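Local coordinates for uncharacterized protein Dfer_1899 (Dyadobacter fermentans, PDB 5HX0) that is of unknown function but folds as a six-bladed beta-propeller of the sialidase-like kind, and probably recognises or processes a carbohydrate-like ligand, at residues Val48-Asn53 / Val99-Lys104; Ile71-Arg76 / Lys107-Glu112; Ala145-Asp150 / Tyr197-Glu202. All coordinates share one frame; numbering follows the deposited sequence.

Interaction 1 of 3, residues Val48-Asn53 / Val99-Lys104; sequences VVIYRN and VSVKSK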
ATOM      1  N   VAL A  48     -12.881  23.023  11.261  1.00 13.53           N
ATOM      2  CA  VAL A  48     -11.912  22.137  11.900  1.00 13.94           C
ATOM      3  C   VAL A  48     -10.915  21.635  10.862  1.00 15.78           C
ATOM      4  O   VAL A  48     -11.178  21.627   9.656  1.00 13.05           O
ATOM      5  CB  VAL A  48     -12.578  20.949  12.628  1.00 13.40           C
ATOM      6  CG1 VAL A  48     -13.552  21.458  13.649  1.00 19.79           C
ATOM      7  CG2 VAL A  48     -13.294  20.010  11.632  1.00 14.84           C
ATOM      8  N   VAL A  49      -9.740  21.251  11.347  1.00 13.50           N
ATOM      9  CA  VAL A  49      -8.748  20.541  10.546  1.00 13.98           C
ATOM     10  C   VAL A  49      -8.812  19.073  10.951  1.00 14.86           C
ATOM     11  O   VAL A  49      -8.741  18.746  12.139  1.00 13.31           O
ATOM     12  CB  VAL A  49      -7.337  21.122  10.732  1.00 14.10           C
ATOM     13  CG1 VAL A  49      -6.318  20.242  10.006  1.00 12.92           C
ATOM     14  CG2 VAL A  49      -7.278  22.548  10.156  1.00 19.40           C
ATOM     15  N   ILE A  50      -9.008  18.198   9.973  1.00 11.61           N
ATOM     16  CA  ILE A  50      -9.249  16.790  10.227  1.00 13.04           C
ATOM     17  C   ILE A  50      -7.979  15.966  10.057  1.00 11.50           C
ATOM     18  O   ILE A  50      -7.684  15.098  10.875  1.00 12.40           O
ATOM     19  CB  ILE A  50     -10.389  16.283   9.312  1.00 10.10           C
ATOM     20  CG1 ILE A  50     -11.706  16.954   9.725  1.00 10.99           C
ATOM     21  CG2 ILE A  50     -10.495  14.726   9.332  1.00  7.78           C
ATOM     22  CD1 ILE A  50     -12.920  16.516   8.920  1.00 12.04           C
ATOM     23  N   TYR A  51      -7.193  16.243   9.019  1.00  9.76           N
ATOM     24  CA  TYR A  51      -5.898  15.586   8.855  1.00  9.90           C
ATOM     25  C   TYR A  51      -5.025  16.460   7.982  1.00 12.02           C
ATOM     26  O   TYR A  51      -5.447  16.864   6.890  1.00 13.18           O
ATOM     27  CB  TYR A  51      -6.008  14.190   8.223  1.00 11.65           C
ATOM     28  CG  TYR A  51      -4.639  13.616   7.961  1.00 11.63           C
ATOM     29  CD1 TYR A  51      -3.875  13.101   9.001  1.00 12.30           C
ATOM     30  CD2 TYR A  51      -4.064  13.673   6.687  1.00 11.70           C
ATOM     31  CE1 TYR A  51      -2.595  12.616   8.768  1.00 13.85           C
ATOM     32  CE2 TYR A  51      -2.791  13.183   6.448  1.00 11.01           C
ATOM     33  CZ  TYR A  51      -2.064  12.653   7.488  1.00 11.42           C
ATOM     34  OH  TYR A  51      -0.794  12.167   7.245  1.00 13.25           O
ATOM     35  N   ARG A  52      -3.813  16.744   8.466  1.00  8.85           N
ATOM     36  CA  ARG A  52      -2.885  17.625   7.769  1.00 10.43           C
ATOM     37  C   ARG A  52      -1.462  17.163   8.029  1.00 11.68           C
ATOM     38  O   ARG A  52      -1.057  17.017   9.185  1.00 12.98           O
ATOM     39  CB  ARG A  52      -3.047  19.083   8.240  1.00 11.78           C
ATOM     40  CG  ARG A  52      -2.076  20.047   7.551  1.00 13.47           C
ATOM     41  CD  ARG A  52      -2.092  21.442   8.212  1.00 16.20           C
ATOM     42  NE  ARG A  52      -1.194  22.410   7.561  1.00 17.86           N
ATOM     43  CZ  ARG A  52       0.128  22.466   7.720  1.00 19.02           C
ATOM     44  NH1 ARG A  52       0.759  21.594   8.487  1.00 14.92           N
ATOM     45  NH2 ARG A  52       0.829  23.407   7.096  1.00 14.58           N
ATOM     46  N   ASN A  53      -0.695  16.989   6.960  1.00 11.04           N
ATOM     47  CA  ASN A  53       0.710  16.615   7.081  1.00 12.35           C
ATOM     48  C   ASN A  53       1.413  17.110   5.823  1.00 12.64           C
ATOM     49  O   ASN A  53       1.069  16.687   4.717  1.00 15.70           O
ATOM     50  CB  ASN A  53       0.863  15.094   7.252  1.00 15.82           C
ATOM     51  CG  ASN A  53       2.321  14.673   7.435  1.00 19.72           C
ATOM     52  OD1 ASN A  53       3.215  15.247   6.819  1.00 13.97           O
ATOM     53  ND2 ASN A  53       2.561  13.662   8.287  1.00 18.91           N
ATOM     54  N   VAL A  99      -7.021   5.647   2.957  1.00  7.40           N
ATOM     55  CA  VAL A  99      -6.770   5.647   4.397  1.00  8.70           C
ATOM     56  C   VAL A  99      -7.948   6.296   5.116  1.00 10.99           C
ATOM     57  O   VAL A  99      -8.832   6.893   4.499  1.00 10.14           O
ATOM     58  CB  VAL A  99      -5.446   6.370   4.754  1.00  6.22           C
ATOM     59  CG1 VAL A  99      -4.257   5.716   4.040  1.00  9.34           C
ATOM     60  CG2 VAL A  99      -5.518   7.824   4.401  1.00  5.45           C
ATOM     61  N   SER A 100      -7.939   6.204   6.448  1.00  9.47           N
ATOM     62  CA  SER A 100      -9.015   6.787   7.243  1.00 12.34           C
ATOM     63  C   SER A 100      -8.490   7.404   8.531  1.00  9.16           C
ATOM     64  O   SER A 100      -7.459   6.985   9.067  1.00  9.49           O
ATOM     65  CB  SER A 100     -10.086   5.738   7.617  1.00 12.89           C
ATOM     66  OG  SER A 100      -9.513   4.766   8.474  1.00 12.48           O
ATOM     67  N   VAL A 101      -9.241   8.389   9.040  1.00  8.18           N
ATOM     68  CA  VAL A 101      -9.104   8.856  10.413  1.00  6.18           C
ATOM     69  C   VAL A 101     -10.491   8.789  11.030  1.00  8.26           C
ATOM     70  O   VAL A 101     -11.499   8.668  10.325  1.00 12.11           O
ATOM     71  CB  VAL A 101      -8.503  10.285  10.536  1.00  4.80           C
ATOM     72  CG1 VAL A 101      -6.998  10.283  10.120  1.00  4.66           C
ATOM     73  CG2 VAL A 101      -9.294  11.276   9.692  1.00 10.34           C
ATOM     74  N   LYS A 102     -10.535   8.830  12.370  1.00  6.49           N
ATOM     75  CA  LYS A 102     -11.762   8.558  13.123  1.00 12.89           C
ATOM     76  C   LYS A 102     -11.973   9.603  14.213  1.00 15.39           C
ATOM     77  O   LYS A 102     -11.026  10.242  14.684  1.00 12.30           O
ATOM     78  CB  LYS A 102     -11.719   7.157  13.771  1.00 12.62           C
ATOM     79  CG  LYS A 102     -11.610   6.029  12.758  1.00 15.96           C
ATOM     80  CD  LYS A 102     -11.380   4.665  13.438  1.00 18.20           C
ATOM     81  CE  LYS A 102     -11.592   3.542  12.394  1.00 30.40           C
ATOM     82  NZ  LYS A 102     -11.161   2.169  12.807  1.00 32.84           N
ATOM     83  N   SER A 103     -13.235   9.750  14.629  1.00 10.57           N
ATOM     84  CA  SER A 103     -13.622  10.762  15.609  1.00 11.09           C
ATOM     85  C   SER A 103     -14.865  10.294  16.351  1.00 13.94           C
ATOM     86  O   SER A 103     -15.702   9.583  15.795  1.00 12.59           O
ATOM     87  CB  SER A 103     -13.907  12.118  14.931  1.00 12.78           C
ATOM     88  OG  SER A 103     -14.339  13.097  15.877  1.00 16.81           O
ATOM     89  N   LYS A 104     -14.974  10.692  17.616  1.00 14.09           N
ATOM     90  CA  LYS A 104     -16.219  10.521  18.350  1.00 20.74           C
ATOM     91  C   LYS A 104     -17.135  11.727  18.240  1.00 20.12           C
ATOM     92  O   LYS A 104     -18.322  11.613  18.544  1.00 22.39           O
ATOM     93  CB  LYS A 104     -15.950  10.262  19.830  1.00 21.46           C
ATOM     94  CG  LYS A 104     -15.257   8.949  20.105  1.00 35.73           C
ATOM     95  CD  LYS A 104     -14.730   8.886  21.530  1.00 55.89           C
ATOM     96  CE  LYS A 104     -13.702   7.766  21.700  1.00 66.82           C
ATOM     97  NZ  LYS A 104     -12.409   8.073  21.014  1.00 73.51           N
TER

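Interaction 2 of 3, residues Ile71-Arg76 / Lys107-Glu112; sequences IVLAFR and KTWTPE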
ATOM      1  N   ILE A  71     -17.223   8.067  14.074  1.00 10.80           N
ATOM      2  CA  ILE A  71     -17.213   8.677  12.757  1.00  9.87           C
ATOM      3  C   ILE A  71     -15.967   8.196  12.025  1.00 13.86           C
ATOM      4  O   ILE A  71     -14.850   8.302  12.546  1.00 13.59           O
ATOM      5  CB  ILE A  71     -17.222  10.211  12.882  1.00 11.87           C
ATOM      6  CG1 ILE A  71     -18.421  10.666  13.725  1.00 14.94           C
ATOM      7  CG2 ILE A  71     -17.207  10.882  11.494  1.00 10.15           C
ATOM      8  CD1 ILE A  71     -18.216  12.045  14.338  1.00 15.56           C
ATOM      9  N   VAL A  72     -16.147   7.659  10.825  1.00 10.47           N
ATOM     10  CA  VAL A  72     -15.039   7.125  10.035  1.00 10.60           C
ATOM     11  C   VAL A  72     -14.952   7.946   8.759  1.00 11.21           C
ATOM     12  O   VAL A  72     -15.900   7.959   7.965  1.00  9.93           O
ATOM     13  CB  VAL A  72     -15.240   5.640   9.697  1.00 13.55           C
ATOM     14  CG1 VAL A  72     -13.990   5.115   8.932  1.00 11.30           C
ATOM     15  CG2 VAL A  72     -15.497   4.838  10.955  1.00 13.63           C
ATOM     16  N   LEU A  73     -13.821   8.611   8.536  1.00 10.75           N
ATOM     17  CA  LEU A  73     -13.636   9.402   7.321  1.00  9.59           C
ATOM     18  C   LEU A  73     -12.504   8.804   6.491  1.00 11.44           C
ATOM     19  O   LEU A  73     -11.366   8.693   6.969  1.00 12.60           O
ATOM     20  CB  LEU A  73     -13.367  10.877   7.650  1.00  7.33           C
ATOM     21  CG  LEU A  73     -13.120  11.842   6.471  1.00  9.56           C
ATOM     22  CD1 LEU A  73     -13.488  13.280   6.882  1.00 10.36           C
ATOM     23  CD2 LEU A  73     -11.679  11.826   5.974  1.00  8.35           C
ATOM     24  N   ALA A  74     -12.820   8.452   5.242  1.00  6.94           N
ATOM     25  CA  ALA A  74     -11.860   7.863   4.305  1.00  6.00           C
ATOM     26  C   ALA A  74     -11.358   8.948   3.374  1.00  7.27           C
ATOM     27  O   ALA A  74     -12.120   9.846   3.003  1.00 10.12           O
ATOM     28  CB  ALA A  74     -12.512   6.756   3.475  1.00  7.29           C
ATOM     29  N   PHE A  75     -10.081   8.871   2.997  1.00 11.84           N
ATOM     30  CA  PHE A  75      -9.560   9.811   2.016  1.00 10.04           C
ATOM     31  C   PHE A  75      -8.385   9.185   1.282  1.00 12.44           C
ATOM     32  O   PHE A  75      -7.858   8.132   1.661  1.00 10.72           O
ATOM     33  CB  PHE A  75      -9.162  11.171   2.649  1.00  8.97           C
ATOM     34  CG  PHE A  75      -8.086  11.075   3.715  1.00  9.74           C
ATOM     35  CD1 PHE A  75      -8.409  10.674   5.008  1.00  8.58           C
ATOM     36  CD2 PHE A  75      -6.775  11.426   3.436  1.00 11.09           C
ATOM     37  CE1 PHE A  75      -7.451  10.603   6.005  1.00 10.75           C
ATOM     38  CE2 PHE A  75      -5.801  11.364   4.431  1.00 10.80           C
ATOM     39  CZ  PHE A  75      -6.136  10.958   5.713  1.00 11.12           C
ATOM     40  N   ARG A  76      -8.024   9.826   0.179  1.00  9.34           N
ATOM     41  CA  ARG A  76      -6.854   9.453  -0.605  1.00 10.01           C
ATOM     42  C   ARG A  76      -5.638  10.150  -0.021  1.00  8.19           C
ATOM     43  O   ARG A  76      -5.637  11.377   0.131  1.00  9.76           O
ATOM     44  CB  ARG A  76      -7.031   9.877  -2.070  1.00  7.29           C
ATOM     45  CG  ARG A  76      -5.800   9.589  -2.975  1.00 10.25           C
ATOM     46  CD  ARG A  76      -6.003  10.255  -4.352  1.00 10.52           C
ATOM     47  NE  ARG A  76      -4.944   9.929  -5.328  1.00  8.79           N
ATOM     48  CZ  ARG A  76      -3.813  10.620  -5.472  1.00 11.92           C
ATOM     49  NH1 ARG A  76      -3.551  11.675  -4.689  1.00  7.66           N
ATOM     50  NH2 ARG A  76      -2.929  10.255  -6.398  1.00 11.65           N
ATOM     51  N   LYS A 107     -14.795  16.719  15.837  0.55 16.42           N
ATOM     52  CA  LYS A 107     -13.858  17.782  16.161  0.55 17.26           C
ATOM     53  C   LYS A 107     -12.465  17.269  16.494  0.55 15.82           C
ATOM     54  O   LYS A 107     -11.469  17.842  16.047  0.55 16.84           O
ATOM     55  CB  LYS A 107     -14.417  18.579  17.345  0.55 21.37           C
ATOM     56  CG  LYS A 107     -13.611  19.761  17.794  0.55 25.30           C
ATOM     57  CD  LYS A 107     -14.447  20.606  18.758  0.55 29.66           C
ATOM     58  CE  LYS A 107     -13.705  21.874  19.138  0.55 31.05           C
ATOM     59  NZ  LYS A 107     -12.944  22.409  17.970  0.55 27.52           N
ATOM     60  N   THR A 108     -12.384  16.202  17.271  1.00 11.64           N
ATOM     61  CA  THR A 108     -11.135  15.556  17.648  1.00 15.10           C
ATOM     62  C   THR A 108     -10.921  14.324  16.776  1.00 12.83           C
ATOM     63  O   THR A 108     -11.757  13.422  16.774  1.00 15.14           O
ATOM     64  CB  THR A 108     -11.217  15.166  19.125  1.00 11.53           C
ATOM     65  OG1 THR A 108     -11.425  16.367  19.874  1.00 15.37           O
ATOM     66  CG2 THR A 108      -9.926  14.488  19.580  1.00 14.68           C
ATOM     67  N   TRP A 109      -9.793  14.268  16.066  1.00 12.61           N
ATOM     68  CA  TRP A 109      -9.557  13.205  15.099  1.00 14.27           C
ATOM     69  C   TRP A 109      -8.297  12.425  15.441  1.00 18.07           C
ATOM     70  O   TRP A 109      -7.311  12.997  15.908  1.00 15.62           O
ATOM     71  CB  TRP A 109      -9.445  13.784  13.688  1.00  8.27           C
ATOM     72  CG  TRP A 109     -10.758  14.345  13.265  1.00  8.96           C
ATOM     73  CD1 TRP A 109     -11.243  15.586  13.536  1.00 10.62           C
ATOM     74  CD2 TRP A 109     -11.780  13.650  12.556  1.00 11.78           C
ATOM     75  NE1 TRP A 109     -12.502  15.716  13.008  1.00 11.44           N
ATOM     76  CE2 TRP A 109     -12.858  14.536  12.405  1.00  9.78           C
ATOM     77  CE3 TRP A 109     -11.874  12.366  12.003  1.00 12.79           C
ATOM     78  CZ2 TRP A 109     -14.033  14.186  11.728  1.00 10.63           C
ATOM     79  CZ3 TRP A 109     -13.042  12.014  11.339  1.00 14.10           C
ATOM     80  CH2 TRP A 109     -14.105  12.919  11.207  1.00 12.53           C
ATOM     81  N   THR A 110      -8.324  11.119  15.163  1.00 12.13           N
ATOM     82  CA  THR A 110      -7.121  10.304  15.345  1.00 12.63           C
ATOM     83  C   THR A 110      -5.986  10.858  14.484  1.00 13.27           C
ATOM     84  O   THR A 110      -6.210  11.229  13.320  1.00 13.31           O
ATOM     85  CB  THR A 110      -7.387   8.843  14.983  1.00 11.61           C
ATOM     86  OG1 THR A 110      -7.955   8.777  13.665  1.00  9.75           O
ATOM     87  CG2 THR A 110      -8.344   8.209  15.999  1.00 14.18           C
ATOM     88  N   PRO A 111      -4.746  10.947  15.028  1.00 13.89           N
ATOM     89  CA  PRO A 111      -3.659  11.603  14.287  1.00 12.45           C
ATOM     90  C   PRO A 111      -3.024  10.755  13.199  1.00 13.42           C
ATOM     91  O   PRO A 111      -2.516  11.318  12.228  1.00 12.87           O
ATOM     92  CB  PRO A 111      -2.628  11.935  15.388  1.00 15.74           C
ATOM     93  CG  PRO A 111      -2.892  10.921  16.465  1.00 14.34           C
ATOM     94  CD  PRO A 111      -4.393  10.704  16.444  1.00 12.88           C
ATOM     95  N   GLU A 112      -3.011   9.420  13.346  1.00 12.51           N
ATOM     96  CA  GLU A 112      -2.319   8.550  12.394  1.00 16.65           C
ATOM     97  C   GLU A 112      -3.331   7.795  11.536  1.00 13.74           C
ATOM     98  O   GLU A 112      -4.075   6.961  12.073  1.00 15.07           O
ATOM     99  CB  GLU A 112      -1.419   7.557  13.141  1.00 18.52           C
ATOM    100  CG  GLU A 112      -0.509   6.766  12.236  1.00 33.26           C
ATOM    101  CD  GLU A 112       0.577   7.638  11.615  1.00 42.53           C
ATOM    102  OE1 GLU A 112       0.909   8.704  12.195  1.00 45.88           O
ATOM    103  OE2 GLU A 112       1.096   7.256  10.545  1.00 37.58           O
TER

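Interaction 3 of 3, residues Ala145-Asp150 / Tyr197-Glu202; sequences AFLRPD and YTAMGE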
ATOM      1  N   ALA A 145      -2.581   2.799 -13.237  1.00 11.75           N
ATOM      2  CA  ALA A 145      -1.385   1.971 -13.305  1.00 14.38           C
ATOM      3  C   ALA A 145      -0.251   2.741 -13.970  1.00 15.12           C
ATOM      4  O   ALA A 145      -0.474   3.687 -14.730  1.00 15.78           O
ATOM      5  CB  ALA A 145      -1.678   0.660 -14.059  1.00 14.68           C
ATOM      6  N   PHE A 146       0.985   2.330 -13.685  1.00 13.29           N
ATOM      7  CA  PHE A 146       2.153   3.052 -14.180  1.00 14.05           C
ATOM      8  C   PHE A 146       3.009   2.067 -14.955  1.00 14.79           C
ATOM      9  O   PHE A 146       3.646   1.196 -14.365  1.00 17.48           O
ATOM     10  CB  PHE A 146       2.907   3.721 -13.026  1.00 14.41           C
ATOM     11  CG  PHE A 146       2.086   4.805 -12.360  1.00 18.20           C
ATOM     12  CD1 PHE A 146       1.069   4.475 -11.476  1.00 15.88           C
ATOM     13  CD2 PHE A 146       2.275   6.134 -12.692  1.00 19.63           C
ATOM     14  CE1 PHE A 146       0.256   5.478 -10.899  1.00 17.53           C
ATOM     15  CE2 PHE A 146       1.489   7.137 -12.114  1.00 19.95           C
ATOM     16  CZ  PHE A 146       0.475   6.799 -11.210  1.00 16.98           C
ATOM     17  N   LEU A 147       3.017   2.208 -16.271  1.00 14.53           N
ATOM     18  CA  LEU A 147       3.600   1.207 -17.146  1.00 19.06           C
ATOM     19  C   LEU A 147       4.925   1.691 -17.705  1.00 18.68           C
ATOM     20  O   LEU A 147       5.182   2.894 -17.808  1.00 18.76           O
ATOM     21  CB  LEU A 147       2.652   0.870 -18.301  1.00 17.46           C
ATOM     22  CG  LEU A 147       1.608  -0.217 -18.050  1.00 21.56           C
ATOM     23  CD1 LEU A 147       0.692   0.157 -16.905  1.00 17.61           C
ATOM     24  CD2 LEU A 147       0.794  -0.451 -19.335  1.00 26.19           C
ATOM     25  N   ARG A 148       5.756   0.726 -18.074  1.00 18.71           N
ATOM     26  CA  ARG A 148       7.036   0.969 -18.721  1.00 22.73           C
ATOM     27  C   ARG A 148       6.842   0.989 -20.226  1.00 22.49           C
ATOM     28  O   ARG A 148       5.784   0.589 -20.724  1.00 20.00           O
ATOM     29  CB  ARG A 148       8.031  -0.100 -18.279  1.00 21.43           C
ATOM     30  CG  ARG A 148       8.405   0.076 -16.823  1.00 22.76           C
ATOM     31  CD  ARG A 148       9.194  -1.103 -16.255  1.00 22.88           C
ATOM     32  NE  ARG A 148       9.370  -0.912 -14.819  1.00 23.01           N
ATOM     33  CZ  ARG A 148       9.551  -1.892 -13.934  1.00 28.34           C
ATOM     34  NH1 ARG A 148       9.580  -3.172 -14.319  1.00 17.84           N
ATOM     35  NH2 ARG A 148       9.690  -1.587 -12.654  1.00 27.61           N
ATOM     36  N   PRO A 149       7.838   1.475 -20.989  1.00 26.15           N
ATOM     37  CA  PRO A 149       7.601   1.702 -22.427  1.00 21.77           C
ATOM     38  C   PRO A 149       7.141   0.474 -23.190  1.00 25.49           C
ATOM     39  O   PRO A 149       6.274   0.604 -24.064  1.00 30.86           O
ATOM     40  CB  PRO A 149       8.968   2.197 -22.929  1.00 27.95           C
ATOM     41  CG  PRO A 149       9.568   2.870 -21.763  1.00 27.62           C
ATOM     42  CD  PRO A 149       9.133   2.043 -20.561  1.00 23.79           C
ATOM     43  N   ASP A 150       7.680  -0.713 -22.902  1.00 24.11           N
ATOM     44  CA  ASP A 150       7.200  -1.889 -23.622  1.00 25.75           C
ATOM     45  C   ASP A 150       5.748  -2.203 -23.269  1.00 29.95           C
ATOM     46  O   ASP A 150       4.997  -2.702 -24.114  1.00 34.27           O
ATOM     47  CB  ASP A 150       8.108  -3.100 -23.370  1.00 33.82           C
ATOM     48  CG  ASP A 150       8.457  -3.304 -21.894  1.00 47.01           C
ATOM     49  OD1 ASP A 150       8.484  -2.323 -21.112  1.00 38.32           O
ATOM     50  OD2 ASP A 150       8.735  -4.466 -21.525  1.00 54.00           O
ATOM     51  N   TYR A 197     -10.413   0.094 -22.313  1.00 18.82           N
ATOM     52  CA  TYR A 197      -9.834  -1.058 -21.637  1.00 20.36           C
ATOM     53  C   TYR A 197      -8.919  -0.579 -20.515  1.00 19.70           C
ATOM     54  O   TYR A 197      -8.331   0.501 -20.599  1.00 20.63           O
ATOM     55  CB  TYR A 197      -9.032  -1.930 -22.619  1.00 23.59           C
ATOM     56  CG  TYR A 197      -9.916  -2.578 -23.666  1.00 22.65           C
ATOM     57  CD1 TYR A 197     -10.543  -3.792 -23.409  1.00 29.85           C
ATOM     58  CD2 TYR A 197     -10.147  -1.963 -24.886  1.00 25.47           C
ATOM     59  CE1 TYR A 197     -11.380  -4.389 -24.340  1.00 31.82           C
ATOM     60  CE2 TYR A 197     -10.986  -2.555 -25.837  1.00 33.61           C
ATOM     61  CZ  TYR A 197     -11.595  -3.769 -25.552  1.00 36.04           C
ATOM     62  OH  TYR A 197     -12.424  -4.376 -26.471  1.00 43.89           O
ATOM     63  N   THR A 198      -8.795  -1.398 -19.464  1.00 18.69           N
ATOM     64  CA  THR A 198      -7.864  -1.088 -18.381  1.00 18.36           C
ATOM     65  C   THR A 198      -6.413  -1.252 -18.835  1.00 21.81           C
ATOM     66  O   THR A 198      -6.120  -1.813 -19.887  1.00 21.26           O
ATOM     67  CB  THR A 198      -8.070  -2.006 -17.177  1.00 15.68           C
ATOM     68  OG1 THR A 198      -7.543  -3.309 -17.479  1.00 18.43           O
ATOM     69  CG2 THR A 198      -9.545  -2.121 -16.791  1.00 15.27           C
ATOM     70  N   ALA A 199      -5.486  -0.822 -17.970  1.00 18.11           N
ATOM     71  CA  ALA A 199      -4.072  -1.018 -18.266  1.00 17.08           C
ATOM     72  C   ALA A 199      -3.681  -2.490 -18.351  1.00 23.64           C
ATOM     73  O   ALA A 199      -2.559  -2.800 -18.771  1.00 22.83           O
ATOM     74  CB  ALA A 199      -3.216  -0.332 -17.213  1.00 17.98           C
HETATM   75  N   MSE A 200      -4.563  -3.404 -17.973  1.00 14.97           N
HETATM   76  CA  MSE A 200      -4.199  -4.807 -18.006  1.00 18.03           C
HETATM   77  C   MSE A 200      -5.029  -5.535 -19.032  1.00 25.83           C
HETATM   78  O   MSE A 200      -5.090  -6.760 -19.031  1.00 29.22           O
HETATM   79  CB  MSE A 200      -4.353  -5.410 -16.606  1.00 20.47           C
HETATM   80  CG  MSE A 200      -3.770  -4.460 -15.545  1.00 28.13           C
HETATM   81 SE   MSE A 200      -3.505  -5.286 -13.776  1.00 55.43          SE
HETATM   82  CE  MSE A 200      -5.032  -4.436 -12.927  1.00 41.14           C
ATOM     83  N   GLY A 201      -5.691  -4.768 -19.897  1.00 20.74           N
ATOM     84  CA  GLY A 201      -6.395  -5.327 -21.033  1.00 21.27           C
ATOM     85  C   GLY A 201      -7.815  -5.784 -20.786  1.00 28.89           C
ATOM     86  O   GLY A 201      -8.406  -6.398 -21.680  1.00 27.79           O
ATOM     87  N   GLU A 202      -8.383  -5.519 -19.615  1.00 23.01           N
ATOM     88  CA  GLU A 202      -9.760  -5.899 -19.344  1.00 19.34           C
ATOM     89  C   GLU A 202     -10.691  -4.783 -19.802  1.00 25.64           C
ATOM     90  O   GLU A 202     -10.295  -3.618 -19.880  1.00 22.30           O
ATOM     91  CB  GLU A 202      -9.963  -6.160 -17.850  1.00 28.01           C
ATOM     92  CG  GLU A 202      -8.918  -7.075 -17.223  1.00 45.39           C
ATOM     93  CD  GLU A 202      -9.304  -8.543 -17.306  1.00 64.39           C
ATOM     94  OE1 GLU A 202     -10.500  -8.856 -17.104  1.00 67.97           O
ATOM     95  OE2 GLU A 202      -8.414  -9.384 -17.578  1.00 71.03           O
TER

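Interaction 1 of 3, residues Val48-Asn53 / Val99-Lys104
V101 lays its two methyl groups over the neighbouring residues I50 and Y51, and it is the one residue of 99-104 that takes a real part. Its CG2 meets I50 CG2 at 3.7 Å, the two side chains passing obliquely rather than end to end. With V101 CG1 anti to the carbonyl carbon (chi1 -69°), CG2 is left in the crowded position between backbone N and carbonyl carbon, whereas the I50 methyl is anti to its own backbone N. The other branch, V101 CG1, lies a looser 4.4 Å from Y51 CD1 and approaches the phenol ring at a slant. Strand 42-51 carries a classic beta bulge here, with I50 and Y51 both facing I394 of strand 393-401, which is consistent with two consecutive residues meeting one valine. The example illustrates how propeller blades pack: strand 42-51, from the N-terminal part of the chain, is the outer strand of the last blade, and V101 belongs to the third strand of the first, so the contact is a face-to-face seam between blades. I50 also rests on L73, and the Y51 ring meets that of F75 with the planes inclined by about 35°. The Y51 hydroxyl is hydrogen-bonded to R77 NH2.

Interaction 2 of 3, residues Ile71-Arg76 / Lys107-Glu112
W109 supplies about half of the surface buried here, and it does so with the far end of its six-membered ring. CH2 touches I71 CG2 at 3.7 Å, while CZ3 lies 3.9 Å from L73 CB; both aliphatic groups come to the indole obliquely. The I71 and W109 side chains cross at about a right angle. With I71 CG1 beside the backbone N (chi1 -56°), CG2 stands anti to that nitrogen and meets the ring, and L73 meets it with its beta carbon rather than its branched tip. I71 and L73, two apart on strand 71-79, both point toward the loop, which follows strand 97-103 within the same propeller blade. That loop resembles the Asp box of sialidase-like propellers, one residue shorter than the usual pattern: D105 OD1 accepts from the backbone N of K107 and T108, and the tryptophan closes the motif. To reach strand 71-79 the indole passes over strand 97-103, touching V101 and S103, and it also leans on I50 of the adjoining blade. W109 NE1 makes a weak hydrogen bond to G106 O, a polar tie inside the loop. No hydrogen bond links the two segments, which implies that close apolar packing is what joins them.

Interaction 3 of 3, residues Ala145-Asp150 / Tyr197-Glu202
A145 and A199 meet methyl to methyl, where the end of a propeller strand runs into a turn of the loop leading to the next blade. A145 ends strand 137-145 of the second blade; A199 occupies a type I beta turn from T198 to G201, which is also an ST turn built on T198. The tight part is small and mainly apolar. A145 CB and A199 CB are 3.6 Å apart. L147, two residues on, reaches in alongside: its CD1 stands 4.0 Å from the same A199 CB, and its CD2 lies 4.1 Å from A199 O. The first two torsions of L147 (chi1 -87°, chi2 60°) together set one methyl against the alanine and the other near the carbonyl oxygen. V166 and L168 of strand 165-175 also pack on A199.

Away from these methyls the contact is looser. The selenomethionine M200 makes no direct contact with 145-150 and lies instead on L168, while E202 is exposed. Beyond L147 the first segment enters a short helix, with R148 at its N-cap position. The second subunit lies along this segment from A145 to D150: its F84 packs on A145 and L147, its R81 NH2 bonds to F146 O, and its E86 OE2 accepts from R148 N. The strand end is therefore packed by both the turn and the second subunit.

Several bonds within 197-202 help hold the turn. T198 N donates to E202 O at 2.7 Å and G201 N to T198 O at 3.0 Å. T198 OG1, on a buried residue, accepts two backbone N-H groups: M200 N at 3.0 Å (155° at the hydrogen) and, slightly longer, E202 N at 3.2 Å.

How the interactions relate
Followed from the N terminus, the chain first lays down 48-53 in the last blade, then 71-76, 99-104 and 107-112 in the first. Interaction 1 closes a loop of 45 intervening residues and interaction 2 one of 30. Their segments alternate, so the two contacts cross, and with centres about 3 Å apart they form one continuous region, the backbone of S103 reaching that of I71. Interaction 1 joins the last blade to the first; interaction 2 ties a loop to a strand within the first. Interaction 3 follows in series, its centre about 33 Å from theirs, and bridges 46 residues between the second blade and the loop toward the third, beside the second subunit.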